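Local coordinates for iron-rich dpsA-homolog protein (Halobacterium salinarum, PDB 1TKP) that oxidises iron(II) with hydrogen peroxide and stores it as a ferric mineral inside a hollow dodecamer, thereby protecting DNA from oxidative damage, at the interface of chains A and B and the interface of chains A and C. Coordinates in Å, arbitrary orientation; residue numbers count along the deposited sequence, not the author numbering. Chains: chain A/B/C, Iron-rich dpsA-homolog protein.

Contact 1: the interface of chains A and B. Residues chain A 46, 50, 53, 100, 107, 110; chain B 92-96, 98.
B:Pro92 sets its ring carbon CG beside the benzo ring of A:Trp53, out of its plane and just beyond its rim, 3.4 Å from CE3. This is part of the two-fold dimer interface of a Dps-family ferritin, where the loop before helix 96-102 of chain B lies along helix 24-54 of chain A. About one turn back toward the N-terminus of that helix the methyl CB of B:Ala94 packs on the aliphatic stem of A:Lys50, 3.6 Å from its CB; so small a side chain lets the loop backbone come close. The stem belongs to an extended chain whose CG is anti to the backbone N (chi1 172°). B:Pro96, the first residue of its helix, sets CG 3.4 Å from the imidazole CD2 of A:His46. In the plane of that imidazole, ND1 meets a water that also contacts the carbonyl O of B:Ala94 at 2.6 Å. On the rim, the carboxylate of A:Glu110 caps two successive loop amides: OE1 accepts from B:Ser95 N at 2.7 Å and OE2 from B:Ala94 N at 2.9 Å, both on the syn side though tilted out of the carboxylate plane. A bend at chi2 (-68°) turns it toward the loop. B:Ser95 OG adds a bond to OE1 from above that plane, 45° out of it, on the same face as its own N, and also accepts from B:Thr98 N, as a helix-capping serine does. A second water joins A:Glu110 OE2 to B:His93 ND1.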
ATOM      1  N   HIS A  46       6.559 -16.634  25.454  1.00 24.35           N
ATOM      2  CA  HIS A  46       7.856 -16.305  25.998  1.00 24.47           C
ATOM      3  C   HIS A  46       8.914 -17.322  25.606  1.00 24.41           C
ATOM      4  O   HIS A  46      10.001 -16.957  25.319  1.00 23.68           O
ATOM      5  CB  HIS A  46       7.771 -16.110  27.483  1.00 25.64           C
ATOM      6  CG  HIS A  46       7.389 -14.700  27.895  1.00 24.64           C
ATOM      7  ND1 HIS A  46       8.221 -13.617  27.706  1.00 26.09           N
ATOM      8  CD2 HIS A  46       6.298 -14.233  28.513  1.00 21.62           C
ATOM      9  CE1 HIS A  46       7.602 -12.518  28.115  1.00 25.70           C
ATOM     10  NE2 HIS A  46       6.450 -12.875  28.640  1.00 24.46           N
ATOM     11  N   LYS A  50      12.171 -16.739  23.312  1.00 24.20           N
ATOM     12  CA  LYS A  50      13.498 -17.194  23.841  1.00 24.14           C
ATOM     13  C   LYS A  50      14.255 -17.895  22.664  1.00 24.14           C
ATOM     14  O   LYS A  50      15.463 -17.622  22.385  1.00 23.83           O
ATOM     15  CB  LYS A  50      13.289 -18.195  24.961  1.00 21.58           C
ATOM     16  CG  LYS A  50      14.621 -18.833  25.403  1.00 22.20           C
ATOM     17  CD  LYS A  50      14.483 -20.024  26.267  1.00 18.35           C
ATOM     18  CE  LYS A  50      15.899 -20.206  27.000  1.00 18.99           C
ATOM     19  NZ  LYS A  50      15.743 -21.156  28.127  1.00 23.99           N
ATOM     20  N   TRP A  53      15.231 -15.378  19.819  1.00 25.39           N
ATOM     21  CA  TRP A  53      16.486 -14.795  20.298  1.00 25.55           C
ATOM     22  C   TRP A  53      17.674 -15.680  20.136  1.00 25.62           C
ATOM     23  O   TRP A  53      18.674 -15.228  19.623  1.00 26.00           O
ATOM     24  CB  TRP A  53      16.471 -14.426  21.769  1.00 24.05           C
ATOM     25  CG  TRP A  53      15.330 -13.406  21.994  1.00 23.18           C
ATOM     26  CD1 TRP A  53      14.766 -12.545  21.063  1.00 24.83           C
ATOM     27  CD2 TRP A  53      14.656 -13.198  23.185  1.00 23.37           C
ATOM     28  NE1 TRP A  53      13.778 -11.789  21.644  1.00 25.13           N
ATOM     29  CE2 TRP A  53      13.694 -12.165  22.961  1.00 27.64           C
ATOM     30  CE3 TRP A  53      14.784 -13.740  24.469  1.00 25.06           C
ATOM     31  CZ2 TRP A  53      12.862 -11.708  23.964  1.00 27.10           C
ATOM     32  CZ3 TRP A  53      13.963 -13.293  25.444  1.00 26.59           C
ATOM     33  CH2 TRP A  53      13.000 -12.303  25.192  1.00 25.65           C
ATOM     34  N   GLN A 100       2.876 -17.733  34.386  1.00 25.59           N
ATOM     35  CA  GLN A 100       3.613 -19.011  34.521  1.00 28.26           C
ATOM     36  C   GLN A 100       3.037 -19.905  35.681  1.00 27.32           C
ATOM     37  O   GLN A 100       2.787 -21.090  35.518  1.00 26.53           O
ATOM     38  CB  GLN A 100       5.111 -18.792  34.750  1.00 29.47           C
ATOM     39  CG  GLN A 100       5.942 -20.098  34.910  1.00 28.78           C
ATOM     40  CD  GLN A 100       7.364 -19.976  34.367  1.00 30.89           C
ATOM     41  OE1 GLN A 100       7.741 -18.979  33.787  1.00 31.93           O
ATOM     42  NE2 GLN A 100       8.152 -20.971  34.613  1.00 35.68           N
ATOM     43  N   VAL A 107       8.069 -25.648  31.225  1.00 31.42           N
ATOM     44  CA  VAL A 107       8.790 -24.524  30.677  1.00 33.18           C
ATOM     45  C   VAL A 107      10.264 -24.740  30.890  1.00 32.83           C
ATOM     46  O   VAL A 107      10.642 -25.306  31.925  1.00 35.25           O
ATOM     47  CB  VAL A 107       8.217 -23.134  31.145  1.00 33.68           C
ATOM     48  CG1 VAL A 107       7.454 -23.218  32.328  1.00 34.79           C
ATOM     49  CG2 VAL A 107       9.296 -22.005  31.153  1.00 34.74           C
ATOM     50  N   GLU A 110      16.395 -21.537  32.497  1.00 28.20           N
ATOM     51  CA  GLU A 110      16.955 -20.384  31.872  1.00 28.54           C
ATOM     52  C   GLU A 110      18.213 -20.691  31.015  1.00 27.73           C
ATOM     53  O   GLU A 110      18.713 -19.833  30.231  1.00 27.91           O
ATOM     54  CB  GLU A 110      17.088 -19.283  32.930  1.00 28.30           C
ATOM     55  CG  GLU A 110      15.680 -18.808  33.260  1.00 31.44           C
ATOM     56  CD  GLU A 110      15.013 -18.056  32.054  1.00 34.21           C
ATOM     57  OE1 GLU A 110      13.832 -18.375  31.719  1.00 36.43           O
ATOM     58  OE2 GLU A 110      15.658 -17.174  31.404  1.00 33.78           O
TER
ATOM     59  N   PRO B  92      19.531 -13.764  27.269  1.00 24.16           N
ATOM     60  CA  PRO B  92      18.472 -12.882  27.782  1.00 23.78           C
ATOM     61  C   PRO B  92      17.433 -13.659  28.668  1.00 24.60           C
ATOM     62  O   PRO B  92      16.989 -14.813  28.410  1.00 25.69           O
ATOM     63  CB  PRO B  92      17.828 -12.373  26.496  1.00 23.60           C
ATOM     64  CG  PRO B  92      18.023 -13.561  25.566  1.00 24.48           C
ATOM     65  CD  PRO B  92      19.428 -14.055  25.803  1.00 22.61           C
ATOM     66  N   HIS B  93      16.991 -12.993  29.719  1.00 25.09           N
ATOM     67  CA  HIS B  93      15.988 -13.568  30.622  1.00 24.86           C
ATOM     68  C   HIS B  93      14.790 -13.914  29.768  1.00 25.86           C
ATOM     69  O   HIS B  93      14.295 -13.034  28.890  1.00 24.67           O
ATOM     70  CB  HIS B  93      15.515 -12.442  31.551  1.00 24.17           C
ATOM     71  CG  HIS B  93      16.590 -11.926  32.475  1.00 26.28           C
ATOM     72  ND1 HIS B  93      17.488 -12.770  33.096  1.00 23.03           N
ATOM     73  CD2 HIS B  93      16.867 -10.673  32.932  1.00 22.11           C
ATOM     74  CE1 HIS B  93      18.250 -12.066  33.910  1.00 24.02           C
ATOM     75  NE2 HIS B  93      17.906 -10.798  33.832  1.00 24.07           N
ATOM     76  N   ALA B  94      14.257 -15.113  30.015  1.00 25.61           N
ATOM     77  CA  ALA B  94      13.264 -15.572  29.105  1.00 26.38           C
ATOM     78  C   ALA B  94      11.949 -15.957  29.747  1.00 27.53           C
ATOM     79  O   ALA B  94      10.938 -15.493  29.270  1.00 28.43           O
ATOM     80  CB  ALA B  94      13.791 -16.721  28.223  1.00 25.68           C
ATOM     81  N   SER B  95      11.890 -16.852  30.752  1.00 26.03           N
ATOM     82  CA  SER B  95      10.549 -17.300  31.186  1.00 25.08           C
ATOM     83  C   SER B  95       9.860 -16.179  31.860  1.00 25.09           C
ATOM     84  O   SER B  95      10.483 -15.267  32.369  1.00 27.54           O
ATOM     85  CB  SER B  95      10.598 -18.455  32.130  1.00 24.69           C
ATOM     86  OG  SER B  95      11.218 -18.007  33.331  1.00 27.16           O
ATOM     87  N   PRO B  96       8.557 -16.211  31.905  1.00 25.94           N
ATOM     88  CA  PRO B  96       7.821 -15.148  32.622  1.00 26.23           C
ATOM     89  C   PRO B  96       8.273 -14.993  34.079  1.00 26.79           C
ATOM     90  O   PRO B  96       8.524 -13.825  34.489  1.00 26.89           O
ATOM     91  CB  PRO B  96       6.342 -15.583  32.511  1.00 25.72           C
ATOM     92  CG  PRO B  96       6.387 -16.394  31.073  1.00 28.73           C
ATOM     93  CD  PRO B  96       7.711 -17.177  31.196  1.00 24.66           C
ATOM     94  N   THR B  98      11.162 -15.741  35.422  1.00 27.36           N
ATOM     95  CA  THR B  98      12.481 -15.105  35.449  1.00 26.50           C
ATOM     96  C   THR B  98      12.322 -13.629  35.179  1.00 26.36           C
ATOM     97  O   THR B  98      12.945 -12.794  35.805  1.00 28.47           O
ATOM     98  CB  THR B  98      13.328 -15.771  34.318  1.00 28.28           C
ATOM     99  OG1 THR B  98      13.402 -17.188  34.542  1.00 27.83           O
ATOM    100  CG2 THR B  98      14.671 -15.289  34.258  1.00 20.84           C
TER
HETATM  101  O   HOH W   1      10.558 -14.352  26.976  1.00 21.13           O
HETATM  102  O   HOH W   2      17.628 -15.616  32.680  1.00 48.35           O

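Contact 2: the interface of chains A and C. Residues chain A 130, 134, 160; chain C 20-22, 26, 84, 144-145, 147.
The backbone carbonyl O of C:Leu20 is gripped end-on by the guanidinium of A:Arg134, with NH1 and NH2 each 2.7 Å away and the oxygen close to the guanidinium plane. NH2 uses a lone pair in the carbonyl plane, whereas NH1 lies nearly along the C=O axis. Arginine suits the place because its long chain, extended from CG to NE (chi2 170°), carries a flat, multiply donating head from helix 115-142 to the N-terminal segment of chain C, in this contact between subunits of the Dps dodecamer. That head is sandwiched: A:Ile130 CG2 sits over the centre of one face, and C:Met22 CE covers the opposite face toward the rim, 3.4 Å from NH2. The carboxylate of A:Glu160 links this arginine to a second one. Its OE2 accepts from A:Arg134 NH2 from well above the carboxylate plane, while OE1 is held end-on by C:Arg84 NH1 and NH2, the latter in a salt bridge of 2.7 Å. The carboxylate and the C:Arg84 guanidinium are nearly coplanar, 26° apart. C:Arg84 NH2 also forms a salt bridge with C:Asp145 OD2, which would help to hold its head and probably eases the approach of two carboxylates. Next to this network C:Leu20 CD2 packs on A:Glu160 CB at 3.6 Å, and the small C:Ala147 puts CB against the carboxylate carbon. A water contacts A:Arg134 NE, A:Glu160 OE2 and C:Asp145 OD2, and lies 2.8 Å from C:Ala147 N.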
ATOM      1  N   ILE A 130      -3.097 -27.437  22.143  1.00 24.88           N
ATOM      2  CA  ILE A 130      -4.047 -27.815  21.117  1.00 23.34           C
ATOM      3  C   ILE A 130      -5.097 -28.757  21.745  1.00 25.33           C
ATOM      4  O   ILE A 130      -6.268 -28.539  21.571  1.00 27.19           O
ATOM      5  CB  ILE A 130      -3.266 -28.467  19.982  1.00 24.53           C
ATOM      6  CG1 ILE A 130      -2.536 -27.407  19.102  1.00 21.04           C
ATOM      7  CG2 ILE A 130      -4.075 -29.360  19.082  1.00 20.57           C
ATOM      8  CD1 ILE A 130      -1.294 -27.985  18.429  1.00 18.98           C
ATOM      9  N   ARG A 134      -8.912 -27.759  21.988  1.00 24.99           N
ATOM     10  CA  ARG A 134      -9.959 -28.607  21.382  1.00 26.57           C
ATOM     11  C   ARG A 134     -11.107 -28.807  22.351  1.00 26.91           C
ATOM     12  O   ARG A 134     -12.248 -28.631  21.996  1.00 26.17           O
ATOM     13  CB  ARG A 134      -9.357 -29.923  20.945  1.00 25.35           C
ATOM     14  CG  ARG A 134      -8.928 -30.032  19.428  1.00 26.71           C
ATOM     15  CD  ARG A 134      -8.102 -31.295  19.131  1.00 26.76           C
ATOM     16  NE  ARG A 134      -7.213 -31.115  17.989  1.00 25.64           N
ATOM     17  CZ  ARG A 134      -6.096 -31.747  17.820  1.00 27.02           C
ATOM     18  NH1 ARG A 134      -5.756 -32.700  18.674  1.00 24.81           N
ATOM     19  NH2 ARG A 134      -5.323 -31.460  16.751  1.00 28.36           N
ATOM     20  N   GLU A 160      -2.125 -24.789  15.371  1.00 26.32           N
ATOM     21  CA  GLU A 160      -1.810 -26.143  14.831  1.00 27.23           C
ATOM     22  C   GLU A 160      -0.808 -25.995  13.658  1.00 27.31           C
ATOM     23  O   GLU A 160       0.122 -26.841  13.447  1.00 27.10           O
ATOM     24  CB  GLU A 160      -3.100 -26.875  14.367  1.00 26.81           C
ATOM     25  CG  GLU A 160      -3.985 -27.358  15.541  1.00 26.01           C
ATOM     26  CD  GLU A 160      -4.986 -28.519  15.179  1.00 28.96           C
ATOM     27  OE1 GLU A 160      -4.931 -29.147  14.101  1.00 33.02           O
ATOM     28  OE2 GLU A 160      -5.867 -28.825  15.974  1.00 31.66           O
TER
ATOM     29  N   LEU C  20       0.262 -32.494  16.584  1.00 26.35           N
ATOM     30  CA  LEU C  20      -1.146 -32.118  16.656  1.00 26.72           C
ATOM     31  C   LEU C  20      -2.012 -33.040  17.589  1.00 26.27           C
ATOM     32  O   LEU C  20      -3.235 -32.913  17.650  1.00 26.67           O
ATOM     33  CB  LEU C  20      -1.749 -32.174  15.300  1.00 23.77           C
ATOM     34  CG  LEU C  20      -0.974 -31.239  14.407  1.00 29.02           C
ATOM     35  CD1 LEU C  20      -1.575 -31.251  13.039  1.00 26.78           C
ATOM     36  CD2 LEU C  20      -0.924 -29.730  14.840  1.00 26.58           C
ATOM     37  N   ARG C  21      -1.375 -34.023  18.195  1.00 25.52           N
ATOM     38  CA  ARG C  21      -2.041 -34.923  19.123  1.00 25.51           C
ATOM     39  C   ARG C  21      -3.279 -35.439  18.488  1.00 25.42           C
ATOM     40  O   ARG C  21      -4.333 -35.423  19.065  1.00 24.91           O
ATOM     41  CB  ARG C  21      -2.335 -34.176  20.402  1.00 25.63           C
ATOM     42  CG  ARG C  21      -1.099 -33.507  20.933  1.00 24.79           C
ATOM     43  CD  ARG C  21      -0.239 -34.462  21.918  1.00 20.32           C
ATOM     44  NE  ARG C  21       0.900 -33.720  22.395  1.00 20.57           N
ATOM     45  CZ  ARG C  21       0.931 -33.127  23.571  1.00 26.39           C
ATOM     46  NH1 ARG C  21      -0.105 -33.168  24.394  1.00 24.58           N
ATOM     47  NH2 ARG C  21       1.992 -32.467  23.937  1.00 29.40           N
ATOM     48  N   MET C  22      -3.087 -35.908  17.256  1.00 26.69           N
ATOM     49  CA  MET C  22      -4.043 -36.630  16.486  1.00 28.86           C
ATOM     50  C   MET C  22      -3.463 -38.022  16.191  1.00 28.63           C
ATOM     51  O   MET C  22      -2.478 -38.109  15.441  1.00 26.53           O
ATOM     52  CB  MET C  22      -4.341 -35.889  15.218  1.00 29.22           C
ATOM     53  CG  MET C  22      -5.673 -36.355  14.605  1.00 35.97           C
ATOM     54  SD  MET C  22      -7.119 -35.551  15.513  1.00 42.54           S
ATOM     55  CE  MET C  22      -6.731 -33.858  14.743  1.00 42.40           C
ATOM     56  N   ARG C  26      -8.061 -41.511  14.333  1.00 28.82           N
ATOM     57  CA  ARG C  26      -8.840 -40.337  14.038  1.00 28.88           C
ATOM     58  C   ARG C  26      -8.333 -39.703  12.745  1.00 28.31           C
ATOM     59  O   ARG C  26      -9.111 -39.423  11.824  1.00 27.21           O
ATOM     60  CB  ARG C  26      -8.789 -39.298  15.168  1.00 27.85           C
ATOM     61  CG  ARG C  26     -10.023 -39.391  16.052  1.00 34.97           C
ATOM     62  CD  ARG C  26     -10.086 -38.368  17.251  1.00 40.14           C
ATOM     63  NE  ARG C  26      -8.768 -38.160  17.829  1.00 40.13           N
ATOM     64  CZ  ARG C  26      -8.322 -37.028  18.318  1.00 43.32           C
ATOM     65  NH1 ARG C  26      -9.076 -35.939  18.274  1.00 41.18           N
ATOM     66  NH2 ARG C  26      -7.077 -36.989  18.818  1.00 45.94           N
ATOM     67  N   ARG C  84      -3.605 -29.993   4.998  1.00 22.93           N
ATOM     68  CA  ARG C  84      -4.149 -30.648   6.179  1.00 22.92           C
ATOM     69  C   ARG C  84      -3.897 -32.149   6.120  1.00 23.24           C
ATOM     70  O   ARG C  84      -3.454 -32.765   7.105  1.00 23.42           O
ATOM     71  CB  ARG C  84      -5.641 -30.353   6.278  1.00 24.22           C
ATOM     72  CG  ARG C  84      -6.191 -30.613   7.520  1.00 16.87           C
ATOM     73  CD  ARG C  84      -5.467 -29.945   8.720  1.00 28.67           C
ATOM     74  NE  ARG C  84      -6.159 -30.324   9.981  1.00 27.39           N
ATOM     75  CZ  ARG C  84      -5.754 -30.005  11.190  1.00 26.69           C
ATOM     76  NH1 ARG C  84      -4.623 -29.393  11.306  1.00 31.39           N
ATOM     77  NH2 ARG C  84      -6.416 -30.405  12.284  1.00 23.20           N
ATOM     78  N   GLY C 144     -13.795 -34.443  16.901  1.00 27.74           N
ATOM     79  CA  GLY C 144     -13.159 -33.481  17.807  1.00 28.39           C
ATOM     80  C   GLY C 144     -12.009 -32.786  17.076  1.00 28.46           C
ATOM     81  O   GLY C 144     -11.158 -32.192  17.703  1.00 29.06           O
ATOM     82  N   ASP C 145     -11.971 -32.906  15.754  1.00 27.23           N
ATOM     83  CA  ASP C 145     -10.895 -32.287  15.017  1.00 26.95           C
ATOM     84  C   ASP C 145     -11.433 -30.931  14.526  1.00 26.82           C
ATOM     85  O   ASP C 145     -11.877 -30.744  13.373  1.00 25.91           O
ATOM     86  CB  ASP C 145     -10.297 -33.187  13.926  1.00 25.10           C
ATOM     87  CG  ASP C 145      -9.221 -32.473  13.059  1.00 29.20           C
ATOM     88  OD1 ASP C 145      -8.840 -33.003  11.941  1.00 30.81           O
ATOM     89  OD2 ASP C 145      -8.712 -31.352  13.372  1.00 30.10           O
ATOM     90  N   ALA C 147      -9.995 -27.935  14.234  1.00 24.49           N
ATOM     91  CA  ALA C 147      -9.256 -27.161  13.297  1.00 24.21           C
ATOM     92  C   ALA C 147      -9.634 -27.636  11.911  1.00 24.33           C
ATOM     93  O   ALA C 147      -9.834 -26.837  10.974  1.00 22.54           O
ATOM     94  CB  ALA C 147      -7.713 -27.333  13.529  1.00 23.56           C
TER
HETATM   95  O   HOH W   3      -8.285 -29.840  15.392  1.00 32.66           O

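Contact 3: the interface of chains A and B. Residues chain A 45, 49, 52-53, 64; chain B 42, 75, 79, 82-83.
B:Ala82 points its methyl CB at the face of the A:Trp53 indole, 3.2 Å from the centroid of the six-membered ring, a CH-pi contact that suits the small alanine, since its helix can come close to the ring. The site is the Dps ferroxidase centre, which lies between two subunits. A:Trp53 CG is anti to the carbonyl carbon (chi1 -59°), which, with chi2 at -25°, turns one indole face toward B:Ala82 of helix 60-87. B:Tyr42 CE1 meets the edge of the same ring near CH2, and B:Glu83 CG lies 3.5 Å from CD1. At the polar edge, indole NE1 donates to B:Asp79 OD1 over 3.0 Å, straight in the ring plane but from 42° above the carboxylate plane. A:Lys49 NZ makes a long salt bridge to that oxygen, 3.3 Å away, with a weak hydrogen bond. The iron ligands A:His52, B:Asp79 and B:Glu83 converge here, with A:His52 NE2 3.3 Å from B:Glu83 OE1. A:His52 ND1 donates in its ring plane to A:His64 O at 2.6 Å, and A:His64 ND1 donates back to A:His52 O, which helps to fix the ring's rotation and turns NE2 toward the carboxylates. Further out, A:Tyr45 and B:Tyr42 meet tip to tip, their hydroxyl OH atoms hydrogen-bonded at 2.7 Å, beside B:Glu75 of the iron-nucleation site.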
ATOM      1  N   TYR A  45       4.469 -18.135  24.310  1.00 23.63           N
ATOM      2  CA  TYR A  45       4.974 -16.970  23.607  1.00 24.44           C
ATOM      3  C   TYR A  45       6.390 -16.646  24.139  1.00 25.65           C
ATOM      4  O   TYR A  45       7.330 -16.441  23.380  1.00 25.60           O
ATOM      5  CB  TYR A  45       3.976 -15.793  23.779  1.00 23.75           C
ATOM      6  CG  TYR A  45       4.600 -14.424  23.634  1.00 23.14           C
ATOM      7  CD1 TYR A  45       4.574 -13.730  22.351  1.00 25.83           C
ATOM      8  CD2 TYR A  45       5.126 -13.792  24.723  1.00 21.19           C
ATOM      9  CE1 TYR A  45       5.086 -12.437  22.223  1.00 20.43           C
ATOM     10  CE2 TYR A  45       5.676 -12.545  24.624  1.00 25.01           C
ATOM     11  CZ  TYR A  45       5.630 -11.881  23.400  1.00 25.92           C
ATOM     12  OH  TYR A  45       6.214 -10.678  23.329  1.00 27.40           O
ATOM     13  N   LYS A  49       9.765 -16.676  21.868  1.00 24.03           N
ATOM     14  CA  LYS A  49      10.698 -15.535  21.877  1.00 25.78           C
ATOM     15  C   LYS A  49      12.108 -16.005  22.255  1.00 24.46           C
ATOM     16  O   LYS A  49      13.118 -15.706  21.616  1.00 25.50           O
ATOM     17  CB  LYS A  49      10.237 -14.484  22.875  1.00 26.05           C
ATOM     18  CG  LYS A  49       9.038 -13.681  22.509  1.00 28.71           C
ATOM     19  CD  LYS A  49       9.094 -13.040  21.178  1.00 27.97           C
ATOM     20  CE  LYS A  49       9.961 -11.913  21.068  1.00 33.98           C
ATOM     21  NZ  LYS A  49       9.400 -10.881  19.969  1.00 31.30           N
ATOM     22  N   HIS A  52      13.631 -17.797  19.390  1.00 24.58           N
ATOM     23  CA  HIS A  52      13.880 -16.823  18.374  1.00 25.18           C
ATOM     24  C   HIS A  52      15.140 -16.016  18.631  1.00 25.87           C
ATOM     25  O   HIS A  52      15.985 -15.930  17.731  1.00 26.04           O
ATOM     26  CB  HIS A  52      12.593 -15.952  18.374  1.00 24.75           C
ATOM     27  CG  HIS A  52      12.694 -14.624  17.695  1.00 25.25           C
ATOM     28  ND1 HIS A  52      12.546 -14.463  16.322  1.00 27.90           N
ATOM     29  CD2 HIS A  52      12.716 -13.376  18.216  1.00 23.64           C
ATOM     30  CE1 HIS A  52      12.552 -13.168  16.025  1.00 24.04           C
ATOM     31  NE2 HIS A  52      12.613 -12.492  17.170  1.00 28.92           N
ATOM     32  N   TRP A  53      15.231 -15.378  19.819  1.00 25.39           N
ATOM     33  CA  TRP A  53      16.486 -14.795  20.298  1.00 25.55           C
ATOM     34  C   TRP A  53      17.674 -15.680  20.136  1.00 25.62           C
ATOM     35  O   TRP A  53      18.674 -15.228  19.623  1.00 26.00           O
ATOM     36  CB  TRP A  53      16.471 -14.426  21.769  1.00 24.05           C
ATOM     37  CG  TRP A  53      15.330 -13.406  21.994  1.00 23.18           C
ATOM     38  CD1 TRP A  53      14.766 -12.545  21.063  1.00 24.83           C
ATOM     39  CD2 TRP A  53      14.656 -13.198  23.185  1.00 23.37           C
ATOM     40  NE1 TRP A  53      13.778 -11.789  21.644  1.00 25.13           N
ATOM     41  CE2 TRP A  53      13.694 -12.165  22.961  1.00 27.64           C
ATOM     42  CE3 TRP A  53      14.784 -13.740  24.469  1.00 25.06           C
ATOM     43  CZ2 TRP A  53      12.862 -11.708  23.964  1.00 27.10           C
ATOM     44  CZ3 TRP A  53      13.963 -13.293  25.444  1.00 26.59           C
ATOM     45  CH2 TRP A  53      13.000 -12.303  25.192  1.00 25.65           C
ATOM     46  N   HIS A  64      14.572 -18.131  12.965  1.00 25.30           N
ATOM     47  CA  HIS A  64      14.529 -16.902  13.742  1.00 26.52           C
ATOM     48  C   HIS A  64      13.286 -16.200  13.230  1.00 27.40           C
ATOM     49  O   HIS A  64      12.461 -15.655  13.968  1.00 27.49           O
ATOM     50  CB  HIS A  64      15.807 -16.067  13.481  1.00 25.45           C
ATOM     51  CG  HIS A  64      15.762 -14.719  14.086  1.00 29.17           C
ATOM     52  ND1 HIS A  64      16.067 -14.491  15.412  1.00 32.03           N
ATOM     53  CD2 HIS A  64      15.459 -13.504  13.555  1.00 30.01           C
ATOM     54  CE1 HIS A  64      15.844 -13.219  15.710  1.00 29.99           C
ATOM     55  NE2 HIS A  64      15.499 -12.590  14.592  1.00 31.51           N
TER
ATOM     56  N   TYR B  42       9.730  -6.121  30.070  1.00 25.44           N
ATOM     57  CA  TYR B  42       8.756  -7.157  29.908  1.00 24.99           C
ATOM     58  C   TYR B  42       7.706  -7.160  30.956  1.00 25.48           C
ATOM     59  O   TYR B  42       6.626  -7.524  30.664  1.00 26.26           O
ATOM     60  CB  TYR B  42       9.359  -8.531  29.714  1.00 23.55           C
ATOM     61  CG  TYR B  42       9.107  -9.049  28.316  1.00 22.94           C
ATOM     62  CD1 TYR B  42      10.110  -9.666  27.604  1.00 25.27           C
ATOM     63  CD2 TYR B  42       7.821  -8.964  27.711  1.00 26.05           C
ATOM     64  CE1 TYR B  42       9.927 -10.124  26.340  1.00 23.39           C
ATOM     65  CE2 TYR B  42       7.621  -9.424  26.381  1.00 27.66           C
ATOM     66  CZ  TYR B  42       8.728 -10.014  25.759  1.00 27.17           C
ATOM     67  OH  TYR B  42       8.641 -10.510  24.541  1.00 29.28           O
ATOM     68  N   GLU B  75       7.145  -4.085  23.894  1.00 26.16           N
ATOM     69  CA  GLU B  75       7.496  -5.420  23.409  1.00 27.02           C
ATOM     70  C   GLU B  75       8.682  -5.422  22.445  1.00 27.23           C
ATOM     71  O   GLU B  75       9.515  -6.341  22.462  1.00 26.99           O
ATOM     72  CB  GLU B  75       6.338  -6.104  22.708  1.00 25.81           C
ATOM     73  CG  GLU B  75       6.681  -7.590  22.461  1.00 30.17           C
ATOM     74  CD  GLU B  75       5.671  -8.306  21.546  1.00 41.56           C
ATOM     75  OE1 GLU B  75       4.725  -7.608  20.977  1.00 38.10           O
ATOM     76  OE2 GLU B  75       5.827  -9.576  21.412  1.00 39.31           O
ATOM     77  N   ASP B  79      12.319  -6.834  22.759  1.00 25.30           N
ATOM     78  CA  ASP B  79      12.936  -7.655  21.749  1.00 25.55           C
ATOM     79  C   ASP B  79      14.326  -7.070  21.384  1.00 25.00           C
ATOM     80  O   ASP B  79      15.219  -7.778  21.206  1.00 26.79           O
ATOM     81  CB  ASP B  79      12.040  -7.708  20.492  1.00 25.75           C
ATOM     82  CG  ASP B  79      12.596  -8.639  19.444  1.00 26.15           C
ATOM     83  OD1 ASP B  79      12.483  -9.864  19.681  1.00 28.44           O
ATOM     84  OD2 ASP B  79      13.158  -8.287  18.381  1.00 28.14           O
ATOM     85  N   ALA B  82      16.765  -8.008  24.297  1.00 24.06           N
ATOM     86  CA  ALA B  82      17.119  -9.389  24.461  1.00 24.63           C
ATOM     87  C   ALA B  82      18.039  -9.737  23.319  1.00 25.73           C
ATOM     88  O   ALA B  82      19.026 -10.442  23.487  1.00 25.90           O
ATOM     89  CB  ALA B  82      15.941 -10.289  24.376  1.00 24.41           C
ATOM     90  N   GLU B  83      17.755  -9.244  22.141  1.00 25.74           N
ATOM     91  CA  GLU B  83      18.621  -9.602  21.032  1.00 25.77           C
ATOM     92  C   GLU B  83      20.013  -9.047  21.158  1.00 24.60           C
ATOM     93  O   GLU B  83      20.943  -9.649  20.720  1.00 25.11           O
ATOM     94  CB  GLU B  83      18.000  -9.206  19.716  1.00 25.94           C
ATOM     95  CG  GLU B  83      16.918 -10.251  19.423  1.00 30.23           C
ATOM     96  CD  GLU B  83      16.067  -9.840  18.273  1.00 36.07           C
ATOM     97  OE1 GLU B  83      15.171 -10.616  17.876  1.00 33.68           O
ATOM     98  OE2 GLU B  83      16.317  -8.698  17.790  1.00 44.00           O
TER

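Contact 1 and contact 3 belong to the same two-fold interface of chains A and B, their C-alpha centres about 9 Å apart. They share A:Trp53, and helix 24-54 of chain A serves both, so the loop packing of contact 1 can help hold the helix that carries iron ligands in contact 3. By symmetry each recurs with the chains exchanged. The C-alpha centre of contact 2 lies about 27 Å from that of contact 1 and about 28 Å from that of contact 3; it uses helices 115-142 and 146-170 of chain A, in an interface without exact two-fold symmetry. Together the two kinds of interface probably let dimers join into the hollow dodecamer.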